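Putative L-alanine-DL-glutamate epimerase (Burkholderia xenovorans, PDB 3GO2) probably acts as a magnesium-dependent racemase or epimerase of the mandelate racemase/muconate lactonizing enzyme family, though its substrate is not established. Local coordinates at residues 269-272 with 276-279; 279-284 with 311-316; 167-172 with 200-205. All coordinates share one frame; numbering follows the deposited sequence.

Contact 1 (269-272 with 276-279); sequences ETLF and EFKP. With MG (magnesium ion), chain C; MG (magnesium ion), chain B.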
loop_
_atom_site.group_PDB
_atom_site.type_symbol
_atom_site.label_atom_id
_atom_site.label_comp_id
_atom_site.label_asym_id
_atom_site.label_seq_id
_atom_site.Cartn_x
_atom_site.Cartn_y
_atom_site.Cartn_z
ATOM N N GLU A 269 20.186 8.762 -15.255
ATOM C CA GLU A 269 21.481 9.390 -15.493
ATOM C C GLU A 269 21.609 10.791 -14.919
ATOM O O GLU A 269 22.727 11.313 -14.833
ATOM C CB GLU A 269 21.818 9.431 -16.990
ATOM C CG GLU A 269 21.118 10.520 -17.781
ATOM C CD GLU A 269 21.437 10.462 -19.249
ATOM O OE1 GLU A 269 21.182 11.455 -19.920
ATOM O OE2 GLU A 269 21.966 9.457 -19.725
ATOM N N THR A 270 20.488 11.398 -14.528
ATOM C CA THR A 270 20.499 12.755 -14.033
ATOM C C THR A 270 20.314 12.826 -12.524
ATOM O O THR A 270 20.103 13.927 -11.997
ATOM C CB THR A 270 19.484 13.674 -14.746
ATOM O OG1 THR A 270 18.146 13.395 -14.306
ATOM C CG2 THR A 270 19.603 13.548 -16.257
ATOM N N LEU A 271 20.351 11.681 -11.849
ATOM C CA LEU A 271 20.030 11.609 -10.423
ATOM C C LEU A 271 21.286 11.522 -9.539
ATOM O O LEU A 271 22.343 11.013 -9.961
ATOM C CB LEU A 271 19.157 10.396 -10.149
ATOM C CG LEU A 271 17.859 10.265 -10.917
ATOM C CD1 LEU A 271 17.096 8.989 -10.449
ATOM C CD2 LEU A 271 17.005 11.520 -10.772
ATOM N N PHE A 272 21.120 11.965 -8.302
ATOM C CA PHE A 272 22.189 12.053 -7.308
ATOM C C PHE A 272 21.886 11.256 -6.033
ATOM O O PHE A 272 20.895 11.505 -5.351
ATOM C CB PHE A 272 22.431 13.514 -6.900
ATOM C CG PHE A 272 22.875 14.391 -8.017
ATOM C CD1 PHE A 272 24.217 14.665 -8.218
ATOM C CD2 PHE A 272 21.948 14.986 -8.854
ATOM C CE1 PHE A 272 24.610 15.495 -9.251
ATOM C CE2 PHE A 272 22.341 15.801 -9.872
ATOM C CZ PHE A 272 23.678 16.056 -10.070
ATOM N N GLU A 276 17.969 9.794 -4.321
ATOM C CA GLU A 276 17.203 10.128 -5.526
ATOM C C GLU A 276 16.872 8.893 -6.356
ATOM O O GLU A 276 15.862 8.880 -7.047
ATOM C CB GLU A 276 17.901 11.180 -6.382
ATOM C CG GLU A 276 17.899 12.563 -5.734
ATOM C CD GLU A 276 18.405 13.656 -6.660
ATOM O OE1 GLU A 276 18.677 13.358 -7.854
ATOM O OE2 GLU A 276 18.545 14.818 -6.183
ATOM N N PHE A 277 17.712 7.859 -6.274
ATOM C CA PHE A 277 17.476 6.631 -7.031
ATOM C C PHE A 277 16.364 5.816 -6.375
ATOM O O PHE A 277 15.611 5.124 -7.066
ATOM C CB PHE A 277 18.746 5.775 -7.113
ATOM C CG PHE A 277 19.740 6.208 -8.174
ATOM C CD1 PHE A 277 19.864 5.465 -9.348
ATOM C CD2 PHE A 277 20.544 7.329 -8.025
ATOM C CE1 PHE A 277 20.789 5.825 -10.356
ATOM C CE2 PHE A 277 21.459 7.684 -9.015
ATOM C CZ PHE A 277 21.559 6.938 -10.176
ATOM N N LYS A 278 16.281 5.892 -5.048
ATOM C CA LYS A 278 15.422 5.018 -4.266
ATOM C C LYS A 278 13.965 5.003 -4.723
ATOM O O LYS A 278 13.409 3.921 -4.865
ATOM C CB LYS A 278 15.544 5.340 -2.778
ATOM C CG LYS A 278 14.578 4.565 -1.868
ATOM C CD LYS A 278 14.834 4.898 -0.396
ATOM C CE LYS A 278 13.580 4.748 0.446
ATOM N NZ LYS A 278 12.980 3.350 0.387
ATOM N N PRO A 279 13.315 6.174 -4.944
ATOM C CA PRO A 279 11.921 6.091 -5.349
ATOM C C PRO A 279 11.678 5.323 -6.666
ATOM O O PRO A 279 10.639 4.678 -6.816
ATOM C CB PRO A 279 11.495 7.557 -5.492
ATOM C CG PRO A 279 12.534 8.336 -4.868
ATOM C CD PRO A 279 13.739 7.558 -4.692
HETATM MG MG MG C . 18.608 15.753 -12.086
HETATM MG MG MG B . 21.205 9.672 -22.170
HETATM O O HOH W 1 21.536 11.388 -22.550
HETATM O O HOH W 2 17.511 15.023 -9.934
HETATM O O HOH W 3 18.982 9.634 -21.311
HETATM O O HOH W 4 19.211 17.537 -10.654
#
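E276, in the first turn of helix 273-282, reaches back to the backbone of F272 in the loop that joins strand 265-267 to this helix, one beta-to-alpha connection of the enolase-superfamily barrel. Its CG stands beside the backbone N (chi1 -70°) and the chain beyond is extended, which carries the carboxylate past F272 O to F272 N. The bond from F272 N to E276 OE1 is 2.8 Å and fairly straight at 159°, but it arrives from well above the carboxylate plane. The side chains of F272 and E276 run side by side in the same direction, ring and carboxylate almost perpendicular, with OE1 near the ring plane at the F272 edge. A long acid suits this place, since it can span the turn and answer a loop amide.

L271 points at the helix, and its CB meets the F277 ring at CE2, 3.7 Å away, while its CD1 lies over one face of that ring. Two apolar groups are apt here, because F277 also packs on strand 288-291.

The same loop serves two magnesium ions: E269 OE2 binds one at 2.6 Å, a site completed by D219 and E245, and T270 O binds the other at 2.4 Å, with Y249 OH and P78 O of a neighbouring subunit. Water 2, a ligand of this second magnesium, donates to E276 OE1 at 2.9 Å.

Contact 2 (279-284 with 311-316); sequences PFFDAN and HDINVA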
loop_
_atom_site.group_PDB
_atom_site.type_symbol
_atom_site.label_atom_id
_atom_site.label_comp_id
_atom_site.label_asym_id
_atom_site.label_seq_id
_atom_site.Cartn_x
_atom_site.Cartn_y
_atom_site.Cartn_z
ATOM N N PRO A 279 13.315 6.174 -4.944
ATOM C CA PRO A 279 11.921 6.091 -5.349
ATOM C C PRO A 279 11.678 5.323 -6.666
ATOM O O PRO A 279 10.639 4.678 -6.816
ATOM C CB PRO A 279 11.495 7.557 -5.492
ATOM C CG PRO A 279 12.534 8.336 -4.868
ATOM C CD PRO A 279 13.739 7.558 -4.692
ATOM N N PHE A 280 12.648 5.351 -7.574
ATOM C CA PHE A 280 12.538 4.636 -8.823
ATOM C C PHE A 280 12.651 3.146 -8.589
ATOM O O PHE A 280 11.865 2.362 -9.135
ATOM C CB PHE A 280 13.577 5.143 -9.825
ATOM C CG PHE A 280 13.340 6.575 -10.239
ATOM C CD1 PHE A 280 12.533 6.866 -11.308
ATOM C CD2 PHE A 280 13.914 7.623 -9.527
ATOM C CE1 PHE A 280 12.289 8.193 -11.678
ATOM C CE2 PHE A 280 13.700 8.928 -9.881
ATOM C CZ PHE A 280 12.869 9.214 -10.985
ATOM N N PHE A 281 13.600 2.727 -7.757
ATOM C CA PHE A 281 13.749 1.299 -7.499
ATOM C C PHE A 281 12.533 0.772 -6.713
ATOM O O PHE A 281 12.028 -0.330 -6.993
ATOM C CB PHE A 281 15.052 1.012 -6.758
ATOM C CG PHE A 281 16.333 1.357 -7.527
ATOM C CD1 PHE A 281 16.330 1.812 -8.833
ATOM C CD2 PHE A 281 17.571 1.172 -6.914
ATOM C CE1 PHE A 281 17.508 2.112 -9.490
ATOM C CE2 PHE A 281 18.754 1.469 -7.573
ATOM C CZ PHE A 281 18.720 1.932 -8.869
ATOM N N ASP A 282 12.054 1.550 -5.747
ATOM C CA ASP A 282 10.874 1.143 -4.960
ATOM C C ASP A 282 9.633 0.931 -5.851
ATOM O O ASP A 282 8.782 0.079 -5.548
ATOM C CB ASP A 282 10.574 2.192 -3.900
ATOM C CG ASP A 282 11.587 2.176 -2.750
ATOM O OD1 ASP A 282 12.414 1.256 -2.662
ATOM O OD2 ASP A 282 11.490 3.093 -1.934
ATOM N N ALA A 283 9.567 1.698 -6.933
ATOM C CA ALA A 283 8.467 1.634 -7.881
ATOM C C ALA A 283 8.643 0.622 -9.014
ATOM O O ALA A 283 7.738 0.486 -9.830
ATOM C CB ALA A 283 8.194 3.046 -8.445
ATOM N N ASN A 284 9.753 -0.112 -9.040
ATOM C CA ASN A 284 10.040 -1.036 -10.158
ATOM C C ASN A 284 10.094 -0.285 -11.473
ATOM O O ASN A 284 9.639 -0.785 -12.515
ATOM C CB ASN A 284 8.989 -2.147 -10.275
ATOM C CG ASN A 284 9.007 -3.074 -9.121
ATOM O OD1 ASN A 284 10.054 -3.589 -8.760
ATOM N ND2 ASN A 284 7.831 -3.332 -8.542
ATOM N N HIS A 311 18.729 -4.652 -5.282
ATOM C CA HIS A 311 17.495 -4.696 -6.054
ATOM C C HIS A 311 17.643 -5.539 -7.335
ATOM O O HIS A 311 16.738 -5.579 -8.155
ATOM C CB HIS A 311 17.074 -3.274 -6.461
ATOM C CG HIS A 311 16.440 -2.469 -5.359
ATOM N ND1 HIS A 311 15.076 -2.479 -5.137
ATOM C CD2 HIS A 311 16.963 -1.603 -4.460
ATOM C CE1 HIS A 311 14.795 -1.660 -4.134
ATOM N NE2 HIS A 311 15.917 -1.112 -3.711
ATOM N N ASP A 312 18.779 -6.210 -7.501
ATOM C CA ASP A 312 19.125 -6.973 -8.713
ATOM C C ASP A 312 18.946 -6.126 -9.971
ATOM O O ASP A 312 18.411 -6.588 -10.980
ATOM C CB ASP A 312 18.342 -8.298 -8.809
ATOM C CG ASP A 312 18.837 -9.363 -7.838
ATOM O OD1 ASP A 312 20.040 -9.385 -7.486
ATOM O OD2 ASP A 312 18.006 -10.190 -7.428
ATOM N N ILE A 313 19.443 -4.879 -9.915
ATOM C CA ILE A 313 19.498 -3.982 -11.042
ATOM C C ILE A 313 20.957 -3.745 -11.406
ATOM O O ILE A 313 21.759 -3.423 -10.540
ATOM C CB ILE A 313 18.841 -2.619 -10.663
ATOM C CG1 ILE A 313 17.354 -2.811 -10.363
ATOM C CG2 ILE A 313 19.057 -1.570 -11.756
ATOM C CD1 ILE A 313 16.686 -1.580 -9.759
ATOM N N ASN A 314 21.295 -3.930 -12.681
ATOM C CA ASN A 314 22.626 -3.626 -13.160
ATOM C C ASN A 314 22.697 -2.164 -13.579
ATOM O O ASN A 314 21.675 -1.538 -13.938
ATOM C CB ASN A 314 22.995 -4.553 -14.332
ATOM C CG ASN A 314 23.292 -5.965 -13.873
ATOM O OD1 ASN A 314 23.347 -6.227 -12.679
ATOM N ND2 ASN A 314 23.462 -6.891 -14.827
ATOM N N VAL A 315 23.913 -1.622 -13.528
ATOM C CA VAL A 315 24.130 -0.181 -13.743
ATOM C C VAL A 315 25.016 0.067 -14.940
ATOM O O VAL A 315 25.800 -0.812 -15.340
ATOM C CB VAL A 315 24.747 0.489 -12.492
ATOM C CG1 VAL A 315 23.866 0.280 -11.287
ATOM C CG2 VAL A 315 26.154 -0.064 -12.210
ATOM N N ALA A 316 24.889 1.243 -15.533
ATOM C CA ALA A 316 25.744 1.631 -16.657
ATOM C C ALA A 316 26.214 3.061 -16.425
ATOM O O ALA A 316 25.410 3.926 -16.129
ATOM C CB ALA A 316 24.986 1.550 -17.981
HETATM O O HOH W 5 14.850 0.626 -1.736
#
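F281 and H311 form the aromatic part of this contact, where the last turn of helix 273-282 meets the chain leading into strand 314-317. The edge of the F281 ring is turned toward the H311 face, centroids 5.3 Å apart and planes at 61°, an edge-to-face pair. F307 adds a third ring against both.

Two CH-pi contacts accompany the ring pair, one of them bringing in I313. F281 CB sits almost on the normal of the H311 ring, 3.7 Å from its centroid; I313 CD1 lies over one face of F281 but displaced toward its rim. With CG1 beside its backbone N (chi1 -64°), I313 sends that methyl nearest to F281 CD1, 3.5 Å away. It is slim enough to share the phenyl ring with A289 and A308.

The polar link between the segments runs through a water. Water 5 donates to D282 OD1 at 2.7 Å and lies 2.8 Å from H311 NE2, in the imidazole plane at its edge. The other oxygen of D282, OD2, makes a salt bridge to K278 NZ of the same chain.

Helix 273-282 and helix 298-310 each end in a Schellman motif, with N284 and D312 at positive phi, which asparagine and aspartate adopt more readily than most non-glycine residues. A phenylalanine, histidine and isoleucine fill the seam between helices and strands in the beta/alpha-barrel domain of the enolase superfamily.

Contact 3 (167-172 with 200-205); sequences FIHDDG and RAHLEA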
loop_
_atom_site.group_PDB
_atom_site.type_symbol
_atom_site.label_atom_id
_atom_site.label_comp_id
_atom_site.label_asym_id
_atom_site.label_seq_id
_atom_site.Cartn_x
_atom_site.Cartn_y
_atom_site.Cartn_z
ATOM N N PHE A 167 15.221 11.530 -34.430
ATOM C CA PHE A 167 15.507 12.318 -35.615
ATOM C C PHE A 167 14.346 12.379 -36.579
ATOM O O PHE A 167 13.671 11.375 -36.824
ATOM C CB PHE A 167 16.750 11.790 -36.340
ATOM C CG PHE A 167 17.989 12.038 -35.582
ATOM C CD1 PHE A 167 18.587 13.289 -35.622
ATOM C CD2 PHE A 167 18.514 11.071 -34.741
ATOM C CE1 PHE A 167 19.702 13.530 -34.865
ATOM C CE2 PHE A 167 19.637 11.342 -33.988
ATOM C CZ PHE A 167 20.210 12.568 -34.067
ATOM N N ILE A 168 14.165 13.590 -37.114
ATOM C CA ILE A 168 13.152 13.890 -38.109
ATOM C C ILE A 168 13.821 13.997 -39.484
ATOM O O ILE A 168 14.651 14.902 -39.724
ATOM C CB ILE A 168 12.452 15.218 -37.811
ATOM C CG1 ILE A 168 11.942 15.260 -36.361
ATOM C CG2 ILE A 168 11.324 15.475 -38.881
ATOM C CD1 ILE A 168 11.009 14.119 -35.972
ATOM N N HIS A 169 13.425 13.088 -40.361
ATOM C CA HIS A 169 14.030 12.897 -41.691
ATOM C C HIS A 169 13.174 13.445 -42.832
ATOM O O HIS A 169 13.709 13.800 -43.885
ATOM C CB HIS A 169 14.269 11.403 -41.958
ATOM C CG HIS A 169 15.444 10.826 -41.227
ATOM N ND1 HIS A 169 16.717 10.818 -41.754
ATOM C CD2 HIS A 169 15.535 10.239 -40.011
ATOM C CE1 HIS A 169 17.543 10.243 -40.888
ATOM N NE2 HIS A 169 16.848 9.885 -39.822
ATOM N N ASP A 170 11.869 13.535 -42.637
ATOM C CA ASP A 170 10.954 13.794 -43.762
ATOM C C ASP A 170 10.301 15.173 -43.730
ATOM O O ASP A 170 9.248 15.378 -44.361
ATOM C CB ASP A 170 9.897 12.686 -43.865
ATOM C CG ASP A 170 8.879 12.723 -42.736
ATOM O OD1 ASP A 170 8.971 13.605 -41.844
ATOM O OD2 ASP A 170 7.989 11.848 -42.767
ATOM N N ASP A 171 10.923 16.116 -43.028
ATOM C CA ASP A 171 10.426 17.475 -42.957
ATOM C C ASP A 171 11.595 18.433 -43.067
ATOM O O ASP A 171 11.966 19.117 -42.116
ATOM C CB ASP A 171 9.643 17.711 -41.665
ATOM C CG ASP A 171 9.040 19.100 -41.606
ATOM O OD1 ASP A 171 8.554 19.567 -42.656
ATOM O OD2 ASP A 171 9.086 19.728 -40.529
ATOM N N GLY A 172 12.198 18.464 -44.249
ATOM C CA GLY A 172 13.329 19.333 -44.503
ATOM C C GLY A 172 14.638 18.632 -44.174
ATOM O O GLY A 172 14.672 17.397 -44.102
ATOM N N ARG A 200 10.581 5.311 -36.547
ATOM C CA ARG A 200 10.582 4.041 -37.252
ATOM C C ARG A 200 11.552 4.046 -38.466
ATOM O O ARG A 200 12.360 3.115 -38.624
ATOM C CB ARG A 200 9.178 3.683 -37.727
ATOM C CG ARG A 200 9.196 2.451 -38.598
ATOM C CD ARG A 200 7.832 2.061 -39.098
ATOM N NE ARG A 200 6.981 1.478 -38.067
ATOM C CZ ARG A 200 7.237 0.376 -37.364
ATOM N NH1 ARG A 200 8.357 -0.329 -37.523
ATOM N NH2 ARG A 200 6.339 -0.033 -36.476
ATOM N N ALA A 201 11.451 5.069 -39.311
ATOM C CA ALA A 201 12.301 5.137 -40.517
ATOM C C ALA A 201 13.788 5.122 -40.138
ATOM O O ALA A 201 14.585 4.385 -40.739
ATOM C CB ALA A 201 11.961 6.379 -41.365
ATOM N N HIS A 202 14.146 5.956 -39.151
ATOM C CA HIS A 202 15.523 6.038 -38.649
ATOM C C HIS A 202 16.055 4.725 -38.107
ATOM O O HIS A 202 17.145 4.271 -38.478
ATOM C CB HIS A 202 15.604 7.131 -37.582
ATOM C CG HIS A 202 16.976 7.352 -37.035
ATOM N ND1 HIS A 202 17.822 8.334 -37.510
ATOM C CD2 HIS A 202 17.627 6.757 -36.004
ATOM C CE1 HIS A 202 18.955 8.296 -36.823
ATOM N NE2 HIS A 202 18.863 7.346 -35.909
ATOM N N LEU A 203 15.290 4.113 -37.211
ATOM C CA LEU A 203 15.681 2.873 -36.616
ATOM C C LEU A 203 15.750 1.721 -37.640
ATOM O O LEU A 203 16.621 0.864 -37.537
ATOM C CB LEU A 203 14.725 2.520 -35.465
ATOM C CG LEU A 203 14.907 3.380 -34.227
ATOM C CD1 LEU A 203 13.717 3.130 -33.264
ATOM C CD2 LEU A 203 16.214 3.034 -33.540
ATOM N N GLU A 204 14.846 1.705 -38.613
ATOM C CA GLU A 204 14.889 0.668 -39.677
ATOM C C GLU A 204 16.169 0.766 -40.510
ATOM O O GLU A 204 16.784 -0.270 -40.824
ATOM C CB GLU A 204 13.632 0.706 -40.541
ATOM C CG GLU A 204 12.440 0.084 -39.805
ATOM C CD GLU A 204 11.126 0.199 -40.539
ATOM O OE1 GLU A 204 11.061 0.971 -41.516
ATOM O OE2 GLU A 204 10.164 -0.500 -40.133
ATOM N N ALA A 205 16.583 1.991 -40.813
ATOM C CA ALA A 205 17.850 2.239 -41.514
ATOM C C ALA A 205 19.034 1.807 -40.679
ATOM O O ALA A 205 19.982 1.159 -41.170
ATOM C CB ALA A 205 17.979 3.702 -41.933
#
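H169 and H202 meet through their ring nitrogens: H169 NE2 and H202 ND1 are 2.9 Å apart and joined by a nearly linear hydrogen bond (173°), in which either could be the donor. H202 ND1 lies near the plane of the H169 ring at its edge, and the rings stand rim to rim with their planes 38° apart, neither covering the other. Histidine suits both places, because an imidazole can offer or accept a proton at either nitrogen.

F167 is the third member of this aromatic cluster. Its ring runs nearly parallel to that of H202 but is slid aside, so overlap is slight; the nearest atoms are F167 CD2 and H202 CE1, 3.5 Å apart. H202 reaches both partners because its CG is anti to the backbone N (chi1 -178°), which swings the imidazole off helix 193-210 toward the strand end.

In the next shell, the far nitrogen of H202, NE2, is hydrogen-bonded to T164 OG1, so both ring nitrogens have partners, which should fix the rotation of the imidazole. V147 of helix 144-156 packs on both histidines, and helix 128-132 lies against F167. The loop after the strand is held to helix 193-210 by N198, which bonds H169 N and D170 OD1, and by the salt bridge from D170 OD2 to R197.

Strand 161-168 and helix 193-210, separated by a loop with the short strand 175-176, form a beta-to-alpha unit of the barrel domain, and this cluster closes the seam between them. F167 lies close to N165, which is known to bind fumarate, although none is bound in this chain.

Contacts 1 and 2 are neighbours: both use helix 273-282, share P279, and touch where L271 CD1 packs 3.4 Å from F280 CE2. Contact 3 stands apart, its centre 32 Å from each, although it reaches the same beta sheet as contact 2. All three are largely buried. Contact 1 lies nearest the centre of the chain and mixes apolar packing with a carboxylate-to-amide hydrogen bond and metal ligation. Contact 2 relies on rings and a methyl group, with one bridging water; contacts 1 and 2 both meet other subunits, whereas no other chain touches contact 3. That one is farthest out and centres on a histidine pair with a phenylalanine beside it, next to an exposed loop that carries D170 and D171.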